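SusD superfamily protein (PDB 3OTN) is a putative outer membrane protein of the SusD family that probably binds nutrients, most likely carbohydrates. Local coordinates at residues A[290-295]-A[332-337]; A[298-301]-A[305-308]; A[302-305]-A[309-312]; A[48-53]-A[60-65]. One frame throughout, in Å; residues are numbered along the deposited sequence.

Contact 1 of 4, residues A[290-295]-A[332-337]; sequences EFVESF and NGYYIY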
loop_
_atom_site.group_PDB
_atom_site.type_symbol
_atom_site.label_atom_id
_atom_site.label_comp_id
_atom_site.label_asym_id
_atom_site.label_seq_id
_atom_site.Cartn_x
_atom_site.Cartn_y
_atom_site.Cartn_z
ATOM N N GLU A 290 -2.849 -22.067 -2.506
ATOM C CA GLU A 290 -1.834 -22.092 -3.594
ATOM C C GLU A 290 -0.689 -21.090 -3.407
ATOM O O GLU A 290 0.477 -21.403 -3.683
ATOM C CB GLU A 290 -2.475 -21.845 -4.983
ATOM C CG GLU A 290 -3.434 -22.946 -5.485
ATOM C CD GLU A 290 -4.882 -22.795 -4.980
ATOM O OE1 GLU A 290 -5.157 -21.965 -4.057
ATOM O OE2 GLU A 290 -5.732 -23.530 -5.504
ATOM N N PHE A 291 -1.006 -19.885 -2.925
ATOM C CA PHE A 291 0.037 -18.930 -2.608
ATOM C C PHE A 291 0.846 -19.357 -1.409
ATOM O O PHE A 291 2.081 -19.274 -1.433
ATOM C CB PHE A 291 -0.503 -17.525 -2.387
ATOM C CG PHE A 291 0.575 -16.504 -2.110
ATOM C CD1 PHE A 291 1.593 -16.289 -3.026
ATOM C CD2 PHE A 291 0.583 -15.780 -0.915
ATOM C CE1 PHE A 291 2.598 -15.337 -2.778
ATOM C CE2 PHE A 291 1.574 -14.844 -0.649
ATOM C CZ PHE A 291 2.585 -14.608 -1.588
ATOM N N VAL A 292 0.170 -19.796 -0.349
ATOM C CA VAL A 292 0.881 -20.203 0.860
ATOM C C VAL A 292 1.844 -21.345 0.517
ATOM O O VAL A 292 3.015 -21.339 0.937
ATOM C CB VAL A 292 -0.095 -20.578 1.983
ATOM C CG1 VAL A 292 0.639 -21.259 3.163
ATOM C CG2 VAL A 292 -0.862 -19.318 2.462
ATOM N N GLU A 293 1.377 -22.297 -0.294
ATOM C CA GLU A 293 2.183 -23.480 -0.616
ATOM C C GLU A 293 3.269 -23.202 -1.678
ATOM O O GLU A 293 4.043 -24.089 -1.964
ATOM C CB GLU A 293 1.258 -24.650 -0.985
ATOM C CG GLU A 293 0.425 -25.020 0.269
ATOM C CD GLU A 293 -0.544 -26.163 0.114
ATOM O OE1 GLU A 293 -0.732 -26.641 -1.021
ATOM O OE2 GLU A 293 -1.096 -26.576 1.169
ATOM N N SER A 294 3.314 -21.975 -2.232
ATOM C CA SER A 294 4.339 -21.557 -3.217
ATOM C C SER A 294 5.662 -21.075 -2.627
ATOM O O SER A 294 6.636 -20.913 -3.363
ATOM C CB SER A 294 3.795 -20.449 -4.140
ATOM O OG SER A 294 3.697 -19.177 -3.526
ATOM N N PHE A 295 5.683 -20.788 -1.323
ATOM C CA PHE A 295 6.899 -20.369 -0.636
ATOM C C PHE A 295 7.919 -21.510 -0.646
ATOM O O PHE A 295 7.549 -22.667 -0.599
ATOM C CB PHE A 295 6.635 -19.995 0.825
ATOM C CG PHE A 295 5.967 -18.659 1.019
ATOM C CD1 PHE A 295 4.646 -18.461 0.637
ATOM C CD2 PHE A 295 6.631 -17.627 1.692
ATOM C CE1 PHE A 295 4.019 -17.246 0.852
ATOM C CE2 PHE A 295 6.010 -16.408 1.909
ATOM C CZ PHE A 295 4.707 -16.216 1.498
ATOM N N ASN A 332 -8.984 -24.949 10.281
ATOM C CA ASN A 332 -9.229 -25.733 9.059
ATOM C C ASN A 332 -8.882 -24.955 7.784
ATOM O O ASN A 332 -9.608 -25.004 6.802
ATOM C CB ASN A 332 -10.692 -26.238 8.990
ATOM C CG ASN A 332 -11.099 -27.030 10.206
ATOM O OD1 ASN A 332 -12.105 -26.713 10.847
ATOM N ND2 ASN A 332 -10.322 -28.074 10.544
ATOM N N GLY A 333 -7.753 -24.263 7.803
ATOM C CA GLY A 333 -7.298 -23.503 6.633
ATOM C C GLY A 333 -6.204 -22.546 7.017
ATOM O O GLY A 333 -5.942 -22.351 8.203
ATOM N N TYR A 334 -5.579 -21.931 6.021
ATOM C CA TYR A 334 -4.618 -20.866 6.290
ATOM C C TYR A 334 -5.323 -19.517 6.434
ATOM O O TYR A 334 -6.223 -19.178 5.669
ATOM C CB TYR A 334 -3.582 -20.761 5.174
ATOM C CG TYR A 334 -2.824 -22.052 4.890
ATOM C CD1 TYR A 334 -1.945 -22.587 5.826
ATOM C CD2 TYR A 334 -2.923 -22.678 3.642
ATOM C CE1 TYR A 334 -1.215 -23.757 5.547
ATOM C CE2 TYR A 334 -2.213 -23.840 3.356
ATOM C CZ TYR A 334 -1.350 -24.370 4.301
ATOM O OH TYR A 334 -0.645 -25.523 3.975
ATOM N N TYR A 335 -4.884 -18.748 7.425
ATOM C CA TYR A 335 -5.307 -17.371 7.599
ATOM C C TYR A 335 -4.085 -16.482 7.784
ATOM O O TYR A 335 -3.014 -16.957 8.218
ATOM C CB TYR A 335 -6.247 -17.271 8.784
ATOM C CG TYR A 335 -7.532 -18.016 8.528
ATOM C CD1 TYR A 335 -8.621 -17.365 7.939
ATOM C CD2 TYR A 335 -7.648 -19.386 8.813
ATOM C CE1 TYR A 335 -9.813 -18.059 7.646
ATOM C CE2 TYR A 335 -8.837 -20.089 8.524
ATOM C CZ TYR A 335 -9.911 -19.415 7.948
ATOM O OH TYR A 335 -11.084 -20.078 7.673
ATOM N N ILE A 336 -4.240 -15.211 7.431
ATOM C CA ILE A 336 -3.179 -14.234 7.607
ATOM C C ILE A 336 -3.028 -13.834 9.067
ATOM O O ILE A 336 -3.955 -13.320 9.677
ATOM C CB ILE A 336 -3.370 -13.003 6.715
ATOM C CG1 ILE A 336 -3.230 -13.417 5.238
ATOM C CG2 ILE A 336 -2.279 -11.954 7.087
ATOM C CD1 ILE A 336 -4.067 -12.586 4.217
ATOM N N TYR A 337 -1.838 -14.109 9.599
ATOM C CA TYR A 337 -1.398 -13.751 10.944
ATOM C C TYR A 337 -0.463 -12.543 10.951
ATOM O O TYR A 337 -0.172 -11.997 12.018
ATOM C CB TYR A 337 -0.630 -14.940 11.557
ATOM C CG TYR A 337 -0.541 -14.972 13.059
ATOM C CD1 TYR A 337 -1.681 -15.128 13.847
ATOM C CD2 TYR A 337 0.701 -14.861 13.715
ATOM C CE1 TYR A 337 -1.591 -15.184 15.254
ATOM C CE2 TYR A 337 0.777 -14.907 15.124
ATOM C CZ TYR A 337 -0.365 -15.081 15.872
ATOM O OH TYR A 337 -0.286 -15.131 17.250
#

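Contact 2 of 4, residues A[298-301]-A[305-308]; sequences GDKR and KQYF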
loop_
_atom_site.group_PDB
_atom_site.type_symbol
_atom_site.label_atom_id
_atom_site.label_comp_id
_atom_site.label_asym_id
_atom_site.label_seq_id
_atom_site.Cartn_x
_atom_site.Cartn_y
_atom_site.Cartn_z
ATOM N N GLY A 298 10.969 -24.784 3.921
ATOM C CA GLY A 298 11.738 -24.254 5.063
ATOM C C GLY A 298 11.707 -22.734 5.282
ATOM O O GLY A 298 12.434 -22.188 6.146
ATOM N N ASP A 299 10.873 -22.027 4.527
ATOM C CA ASP A 299 10.735 -20.558 4.720
ATOM C C ASP A 299 10.138 -20.258 6.112
ATOM O O ASP A 299 9.078 -20.789 6.477
ATOM C CB ASP A 299 9.859 -19.987 3.603
ATOM C CG ASP A 299 10.002 -18.480 3.425
ATOM O OD1 ASP A 299 9.895 -17.754 4.414
ATOM O OD2 ASP A 299 10.155 -18.022 2.268
ATOM N N LYS A 300 10.818 -19.433 6.904
ATOM C CA LYS A 300 10.266 -18.988 8.180
ATOM C C LYS A 300 8.872 -18.353 8.045
ATOM O O LYS A 300 8.040 -18.503 8.939
ATOM C CB LYS A 300 11.210 -18.026 8.882
ATOM C CG LYS A 300 10.753 -17.594 10.261
ATOM C CD LYS A 300 11.846 -16.827 11.008
ATOM C CE LYS A 300 11.405 -16.378 12.399
ATOM N NZ LYS A 300 12.497 -15.744 13.142
ATOM N N ARG A 301 8.612 -17.649 6.941
ATOM C CA ARG A 301 7.340 -16.945 6.771
ATOM C C ARG A 301 6.123 -17.869 6.778
ATOM O O ARG A 301 5.018 -17.435 7.171
ATOM C CB ARG A 301 7.372 -16.079 5.498
ATOM C CG ARG A 301 8.362 -14.889 5.650
ATOM C CD ARG A 301 8.813 -14.202 4.381
ATOM N NE ARG A 301 9.556 -15.052 3.454
ATOM C CZ ARG A 301 10.340 -14.596 2.473
ATOM N NH1 ARG A 301 10.469 -13.282 2.233
ATOM N NH2 ARG A 301 10.973 -15.464 1.692
ATOM N N LYS A 305 2.136 -19.218 12.822
ATOM C CA LYS A 305 2.146 -17.930 13.524
ATOM C C LYS A 305 3.363 -17.032 13.210
ATOM O O LYS A 305 3.875 -16.307 14.070
ATOM C CB LYS A 305 1.874 -18.121 15.045
ATOM C CG LYS A 305 0.418 -18.592 15.294
ATOM C CD LYS A 305 0.103 -18.882 16.740
ATOM C CE LYS A 305 -1.237 -19.576 16.905
ATOM N NZ LYS A 305 -1.257 -21.013 16.432
ATOM N N GLN A 306 3.771 -17.068 11.944
ATOM C CA GLN A 306 4.647 -16.067 11.368
ATOM C C GLN A 306 3.718 -15.250 10.493
ATOM O O GLN A 306 2.954 -14.473 11.036
ATOM C CB GLN A 306 5.843 -16.710 10.656
ATOM C CG GLN A 306 6.765 -17.427 11.671
ATOM C CD GLN A 306 7.496 -16.469 12.633
ATOM O OE1 GLN A 306 7.660 -15.289 12.363
ATOM N NE2 GLN A 306 7.969 -17.006 13.732
ATOM N N TYR A 307 3.713 -15.430 9.181
ATOM C CA TYR A 307 2.785 -14.686 8.338
ATOM C C TYR A 307 1.391 -15.291 8.304
ATOM O O TYR A 307 0.406 -14.582 8.017
ATOM C CB TYR A 307 3.350 -14.577 6.931
ATOM C CG TYR A 307 4.324 -13.451 6.675
ATOM C CD1 TYR A 307 4.832 -12.635 7.695
ATOM C CD2 TYR A 307 4.752 -13.197 5.377
ATOM C CE1 TYR A 307 5.682 -11.571 7.412
ATOM C CE2 TYR A 307 5.596 -12.114 5.085
ATOM C CZ TYR A 307 6.074 -11.323 6.105
ATOM O OH TYR A 307 6.939 -10.285 5.834
ATOM N N PHE A 308 1.304 -16.595 8.582
ATOM C CA PHE A 308 0.048 -17.328 8.511
ATOM C C PHE A 308 -0.201 -18.098 9.794
ATOM O O PHE A 308 0.745 -18.402 10.547
ATOM C CB PHE A 308 0.046 -18.282 7.290
ATOM C CG PHE A 308 0.377 -17.586 6.005
ATOM C CD1 PHE A 308 -0.495 -16.654 5.474
ATOM C CD2 PHE A 308 1.621 -17.780 5.386
ATOM C CE1 PHE A 308 -0.165 -15.972 4.298
ATOM C CE2 PHE A 308 1.967 -17.088 4.248
ATOM C CZ PHE A 308 1.078 -16.192 3.687
HETATM O O HOH W 1 3.095 -18.662 8.486
#

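Contact 3 of 4, residues A[302-305]-A[309-312]; sequences TEEK and FTNY. With EDO (1,2-ethanediol), chain O.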
loop_
_atom_site.group_PDB
_atom_site.type_symbol
_atom_site.label_atom_id
_atom_site.label_comp_id
_atom_site.label_asym_id
_atom_site.label_seq_id
_atom_site.Cartn_x
_atom_site.Cartn_y
_atom_site.Cartn_z
ATOM N N THR A 302 6.320 -19.133 6.372
ATOM C CA THR A 302 5.233 -20.121 6.378
ATOM C C THR A 302 5.209 -21.010 7.636
ATOM O O THR A 302 4.414 -21.951 7.722
ATOM C CB THR A 302 5.265 -20.996 5.091
ATOM O OG1 THR A 302 6.577 -21.559 4.956
ATOM C CG2 THR A 302 4.919 -20.134 3.874
ATOM N N GLU A 303 6.043 -20.713 8.621
ATOM C CA GLU A 303 5.953 -21.417 9.904
ATOM C C GLU A 303 4.756 -20.868 10.674
ATOM O O GLU A 303 4.385 -19.685 10.528
ATOM C CB GLU A 303 7.235 -21.281 10.716
ATOM C CG GLU A 303 8.427 -21.921 10.026
ATOM C CD GLU A 303 9.728 -21.790 10.817
ATOM O OE1 GLU A 303 9.724 -21.214 11.929
ATOM O OE2 GLU A 303 10.758 -22.267 10.296
ATOM N N GLU A 304 4.149 -21.740 11.465
ATOM C CA GLU A 304 2.921 -21.417 12.183
ATOM C C GLU A 304 3.091 -20.135 12.984
ATOM O O GLU A 304 4.046 -20.000 13.741
ATOM C CB GLU A 304 2.528 -22.558 13.126
ATOM C CG GLU A 304 1.224 -22.339 13.922
ATOM C CD GLU A 304 -0.037 -22.234 13.043
ATOM O OE1 GLU A 304 -0.069 -22.793 11.935
ATOM O OE2 GLU A 304 -1.011 -21.621 13.529
ATOM N N LYS A 305 2.136 -19.218 12.822
ATOM C CA LYS A 305 2.146 -17.930 13.524
ATOM C C LYS A 305 3.363 -17.032 13.210
ATOM O O LYS A 305 3.875 -16.307 14.070
ATOM C CB LYS A 305 1.874 -18.121 15.045
ATOM C CG LYS A 305 0.418 -18.592 15.294
ATOM C CD LYS A 305 0.103 -18.882 16.740
ATOM C CE LYS A 305 -1.237 -19.576 16.905
ATOM N NZ LYS A 305 -1.257 -21.013 16.432
ATOM N N PHE A 309 -1.469 -18.415 10.031
ATOM C CA PHE A 309 -1.875 -19.307 11.130
ATOM C C PHE A 309 -3.022 -20.210 10.722
ATOM O O PHE A 309 -3.701 -19.966 9.729
ATOM C CB PHE A 309 -2.117 -18.566 12.461
ATOM C CG PHE A 309 -3.398 -17.757 12.559
ATOM C CD1 PHE A 309 -3.737 -16.787 11.624
ATOM C CD2 PHE A 309 -4.219 -17.892 13.696
ATOM C CE1 PHE A 309 -4.896 -15.987 11.777
ATOM C CE2 PHE A 309 -5.381 -17.107 13.851
ATOM C CZ PHE A 309 -5.718 -16.152 12.899
ATOM N N THR A 310 -3.152 -21.310 11.458
ATOM C CA THR A 310 -4.092 -22.398 11.140
ATOM C C THR A 310 -4.829 -22.925 12.374
ATOM O O THR A 310 -5.721 -23.753 12.249
ATOM C CB THR A 310 -3.329 -23.594 10.532
ATOM O OG1 THR A 310 -2.391 -24.073 11.493
ATOM C CG2 THR A 310 -2.583 -23.218 9.273
ATOM N N ASN A 311 -4.422 -22.496 13.569
ATOM C CA ASN A 311 -5.136 -22.801 14.780
ATOM C C ASN A 311 -5.041 -21.630 15.783
ATOM O O ASN A 311 -4.136 -20.785 15.705
ATOM C CB ASN A 311 -4.602 -24.114 15.385
ATOM C CG ASN A 311 -3.191 -23.970 15.947
ATOM O OD1 ASN A 311 -2.962 -23.207 16.875
ATOM N ND2 ASN A 311 -2.250 -24.717 15.390
ATOM N N TYR A 312 -5.985 -21.588 16.710
ATOM C CA TYR A 312 -5.986 -20.589 17.788
ATOM C C TYR A 312 -6.830 -21.155 18.919
ATOM O O TYR A 312 -6.944 -22.373 19.030
ATOM C CB TYR A 312 -6.433 -19.187 17.286
ATOM C CG TYR A 312 -5.813 -18.051 18.071
ATOM C CD1 TYR A 312 -4.459 -17.750 17.960
ATOM C CD2 TYR A 312 -6.581 -17.283 18.963
ATOM C CE1 TYR A 312 -3.864 -16.716 18.734
ATOM C CE2 TYR A 312 -5.995 -16.258 19.728
ATOM C CZ TYR A 312 -4.646 -15.980 19.597
ATOM O OH TYR A 312 -4.105 -14.979 20.358
HETATM C C1 EDO O . -4.009 -27.369 13.022
HETATM O O1 EDO O . -2.898 -26.523 13.306
HETATM C C2 EDO O . -3.664 -28.275 11.837
HETATM O O2 EDO O . -3.657 -27.503 10.639
#

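Contact 4 of 4, residues A[48-53]-A[60-65]; sequences LEYMTG and SQSNYK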
loop_
_atom_site.group_PDB
_atom_site.type_symbol
_atom_site.label_atom_id
_atom_site.label_comp_id
_atom_site.label_asym_id
_atom_site.label_seq_id
_atom_site.Cartn_x
_atom_site.Cartn_y
_atom_site.Cartn_z
ATOM N N LEU A 48 -7.046 -3.444 -3.601
ATOM C CA LEU A 48 -5.698 -3.747 -4.067
ATOM C C LEU A 48 -5.254 -5.175 -3.784
ATOM O O LEU A 48 -4.170 -5.554 -4.188
ATOM C CB LEU A 48 -4.705 -2.752 -3.477
ATOM C CG LEU A 48 -5.005 -1.253 -3.669
ATOM C CD1 LEU A 48 -3.947 -0.424 -2.963
ATOM C CD2 LEU A 48 -5.100 -0.865 -5.130
ATOM N N GLU A 49 -6.078 -5.957 -3.096
ATOM C CA GLU A 49 -5.804 -7.379 -2.876
ATOM C C GLU A 49 -6.701 -8.314 -3.639
ATOM O O GLU A 49 -6.333 -9.477 -3.878
ATOM C CB GLU A 49 -5.885 -7.706 -1.383
ATOM C CG GLU A 49 -4.873 -6.883 -0.515
ATOM C CD GLU A 49 -3.417 -7.123 -0.893
ATOM O OE1 GLU A 49 -3.049 -8.251 -1.315
ATOM O OE2 GLU A 49 -2.614 -6.182 -0.762
ATOM N N TYR A 50 -7.883 -7.849 -4.004
ATOM C CA TYR A 50 -8.863 -8.768 -4.625
ATOM C C TYR A 50 -8.591 -9.174 -6.047
ATOM O O TYR A 50 -9.163 -10.184 -6.490
ATOM C CB TYR A 50 -10.281 -8.246 -4.465
ATOM C CG TYR A 50 -10.947 -8.480 -3.117
ATOM C CD1 TYR A 50 -10.425 -9.343 -2.148
ATOM C CD2 TYR A 50 -12.187 -7.899 -2.860
ATOM C CE1 TYR A 50 -11.127 -9.593 -0.973
ATOM C CE2 TYR A 50 -12.865 -8.126 -1.682
ATOM C CZ TYR A 50 -12.325 -8.963 -0.738
ATOM O OH TYR A 50 -13.060 -9.184 0.412
HETATM N N MSE A 51 -7.692 -8.495 -6.766
HETATM C CA MSE A 51 -7.409 -8.894 -8.131
HETATM C C MSE A 51 -6.092 -9.629 -8.311
HETATM O O MSE A 51 -5.829 -10.096 -9.409
HETATM C CB MSE A 51 -7.464 -7.723 -9.103
HETATM C CG MSE A 51 -8.851 -7.108 -9.253
HETATM SE SE MSE A 51 -10.144 -8.333 -10.036
HETATM C CE MSE A 51 -9.218 -9.276 -11.353
ATOM N N THR A 52 -5.306 -9.804 -7.247
ATOM C CA THR A 52 -4.046 -10.508 -7.364
ATOM C C THR A 52 -4.215 -11.980 -7.675
ATOM O O THR A 52 -3.287 -12.588 -8.192
ATOM C CB THR A 52 -3.163 -10.445 -6.090
ATOM O OG1 THR A 52 -3.795 -11.177 -5.037
ATOM C CG2 THR A 52 -2.904 -9.009 -5.642
ATOM N N GLY A 53 -5.369 -12.556 -7.332
ATOM C CA GLY A 53 -5.560 -13.994 -7.382
ATOM C C GLY A 53 -4.944 -14.778 -6.225
ATOM O O GLY A 53 -4.969 -16.023 -6.227
ATOM N N SER A 60 -19.465 -12.734 2.271
ATOM C CA SER A 60 -20.327 -12.479 1.094
ATOM C C SER A 60 -20.608 -10.992 0.759
ATOM O O SER A 60 -20.907 -10.639 -0.395
ATOM C CB SER A 60 -21.678 -13.185 1.344
ATOM O OG SER A 60 -22.347 -12.612 2.479
ATOM N N GLN A 61 -20.554 -10.155 1.792
ATOM C CA GLN A 61 -20.826 -8.724 1.675
ATOM C C GLN A 61 -19.639 -7.898 1.168
ATOM O O GLN A 61 -19.805 -6.712 0.903
ATOM C CB GLN A 61 -21.248 -8.166 3.040
ATOM C CG GLN A 61 -22.454 -8.877 3.623
ATOM C CD GLN A 61 -23.702 -8.614 2.804
ATOM O OE1 GLN A 61 -24.234 -7.504 2.816
ATOM N NE2 GLN A 61 -24.158 -9.629 2.066
ATOM N N SER A 62 -18.457 -8.513 1.084
ATOM C CA SER A 62 -17.214 -7.828 0.662
ATOM C C SER A 62 -17.122 -7.606 -0.839
ATOM O O SER A 62 -16.181 -6.943 -1.301
ATOM C CB SER A 62 -15.978 -8.593 1.119
ATOM O OG SER A 62 -15.995 -9.942 0.679
ATOM N N ASN A 63 -18.075 -8.166 -1.591
ATOM C CA ASN A 63 -18.103 -8.062 -3.052
ATOM C C ASN A 63 -16.873 -8.727 -3.670
ATOM O O ASN A 63 -16.567 -8.437 -4.828
ATOM C CB ASN A 63 -18.256 -6.584 -3.518
ATOM C CG ASN A 63 -18.574 -6.438 -5.025
ATOM O OD1 ASN A 63 -19.201 -7.325 -5.613
ATOM N ND2 ASN A 63 -18.150 -5.303 -5.639
ATOM N N TYR A 64 -16.208 -9.653 -2.950
ATOM C CA TYR A 64 -15.117 -10.406 -3.586
ATOM C C TYR A 64 -15.616 -11.034 -4.873
ATOM O O TYR A 64 -14.863 -11.059 -5.842
ATOM C CB TYR A 64 -14.476 -11.496 -2.702
ATOM C CG TYR A 64 -13.419 -12.302 -3.458
ATOM C CD1 TYR A 64 -12.366 -11.665 -4.118
ATOM C CD2 TYR A 64 -13.508 -13.684 -3.574
ATOM C CE1 TYR A 64 -11.414 -12.385 -4.840
ATOM C CE2 TYR A 64 -12.549 -14.411 -4.267
ATOM C CZ TYR A 64 -11.518 -13.758 -4.910
ATOM O OH TYR A 64 -10.600 -14.479 -5.632
ATOM N N LYS A 65 -16.883 -11.494 -4.896
ATOM C CA LYS A 65 -17.463 -12.152 -6.078
ATOM C C LYS A 65 -17.245 -11.433 -7.410
ATOM O O LYS A 65 -16.872 -12.082 -8.376
ATOM C CB LYS A 65 -18.976 -12.427 -5.913
HETATM O O HOH W 2 -9.205 -12.927 -7.489
#

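Contact 1 of 4, residues A[290-295]-A[332-337]
V292 on helix 289-292 and Y334 on strand 334-336 stand 7.8 Å apart at their CA atoms, a spacing that their side chains fill. Both point their CB toward the opposite segment. V292 CG1 sits over the centre of the Y334 ring, 3.6 Å from the centroid and only 2° off the normal, a CH-pi contact. CG1 is anti to the backbone N (chi1 169°), which leaves CG2 to rest against the root of the tyrosine, 4.1 Å from Y334 CB. E293 comes in at the far end of the ring with an extended chain. Y334 OH donates to E293 OE2 at 3.0 Å, on the anti lone pair. The carboxylate stands nearly upright to the ring plane, and its OE1 forms a salt bridge with K289. The methyl over the face and the bond at the hydroxyl restrict how the ring can move. A phenylalanine at Y334 would probably still pack on V292, but E293 OE2 would lose the hydroxyl donor that ties it to the strand. The contact lays a short helix against a strand at the margin of a small antiparallel sheet. V292 also touches F308 of strand 308-312, Y334 touches T310 of that strand, and both lean on P287 of strand 286-287.

Contact 2 of 4, residues A[298-301]-A[305-308]
R301 and Y307 close a tight loop between helix 289-292 and strand 308-312, through one backbone hydrogen bond and an arginine stem laid on an aromatic face. Y307 N donates to R301 O at 3.1 Å. A water 2.6 Å from R301 O probably donates to it and accepts from F308 N. The carbonyl thus meets Y307 directly and F308 through one water. The side chains of R301 and Y307 run side by side in the same direction. R301 CG lies over the Y307 ring, 4.1 Å from the centroid, toward the rim. Beyond it the arginine bends at chi3 (-62°), and its guanidinium turns back onto D299. The grip is side-on: NE reaches D299 OD1 at 2.9 Å and NH2 forms a salt bridge to D299 OD2 at 2.7 Å, both on syn lone pairs. D299 OD1 also accepts from R301 N at 2.8 Å, which makes an Asx turn. Next door, K300 CE packs against the amide of Q306, 3.7 Å from Q306 NE2. A leucine at R301 would probably still touch Y307 but would leave the D299 carboxylate without its cationic mate. R301 NH1 continues to D417 and Q413 of helix 403-418, and Y307 OH bonds to D417 O. Through the backbone pairing of Y307 with Y337, the loop also meets the chain just beyond strand 334-336.

Contact 3 of 4, residues A[302-305]-A[309-312]
K305 meets the Y312 ring at its edge, with K305 CE near the ring plane and 3.9 Å from Y312 CD1. The E304 carboxylate is held near its plane and from above. T310 N donates to E304 OE2 at 3.0 Å with an angle of 164°, on the syn lone pair. K305 NZ approaches E304 OE2 on the anti side, also at 3.0 Å, and forms a salt bridge. T310 OG1 donates to E304 OE1 at 2.7 Å from above the carboxylate plane. Three donors therefore fix the rotation of the group, and the lysine probably helps to keep it ionised. The K305 chain is extended until its last torsion, where chi4 (71°) swings NZ toward N311. There NZ donates to N311 OD1 at 2.8 Å and to N311 O at 3.0 Å, lying above both carbonyl planes. An ethanediol, probably from the crystallisation liquor, extends the network: N311 ND2 donates to its O1 at 2.8 Å, and that O1 donates to T310 OG1. The contact lies at the corner that the chain turns at T310. Strand 308-312 runs in the middle of a three-stranded antiparallel sheet. F309 pairs with Y335 on one flank, T310 and Y312 pair with L331 and M329 on the other, and Y312 OH bonds to D346 and Q342 of helix 342-348.

Contact 4 of 4, residues A[48-53]-A[60-65]
Y64 OH and Y50 O share one water, which lies 2.8 Å from Y64 OH and donates to Y50 O at 2.9 Å. The two tyrosines form an edge-to-face aromatic pair that joins loop 48-53 to the start of helix 64-68. The site is buried in the N-terminal part of this SusD-family protein. The edge of Y64 is turned toward the face of Y50. The ring centroids are 4.9 Å apart and the planes meet at 57°, so the T-shape is tilted. Y64 CD1 lies over the face, 3.6 Å from Y50 CD1. Y64 CB adds a CH-pi contact farther along the same ring, 4.0 Å from the Y50 centroid. With Y64 CG anti to the backbone N (chi1 176°), the ring edge at CD1 is brought over the Y50 face, beside CB. S62 borders the phenol end of Y50. Its CB comes to 3.1 Å from Y50 OH, and that hydroxyl donates to S284 O, far along the chain. S62 OG is bonded to N59 O and S57 OG, in the chain just before the helix. F67 of helix 64-68 also meets the Y50 ring, and Y64 touches W452. Two carbonyls lie at ring edges: S62 O near the plane of Y50, 3.5 Å from Y50 CE2, and Y50 O near the plane of Y64, 3.6 Å from Y64 CE1.

In the fold
From the N terminus, contact 4 comes first and closes a short loop around strand 55-56, in the N-terminal part of the protein. The other three follow much later, in the C-terminal half. Contact 1 closes the long loop from helix 289-292 to strand 334-336, and contacts 2 and 3 are nested inside it. These two cross along the chain and share K305: contact 2 folds the loop on itself, and contact 3 fastens it to strand 308-312. Backbone bonds join them to contact 1: Y335 with F309 in the sheet, and Y337 with Y307 just past it. Contact 4 stands apart, its centre about 17 Å from that of contact 1.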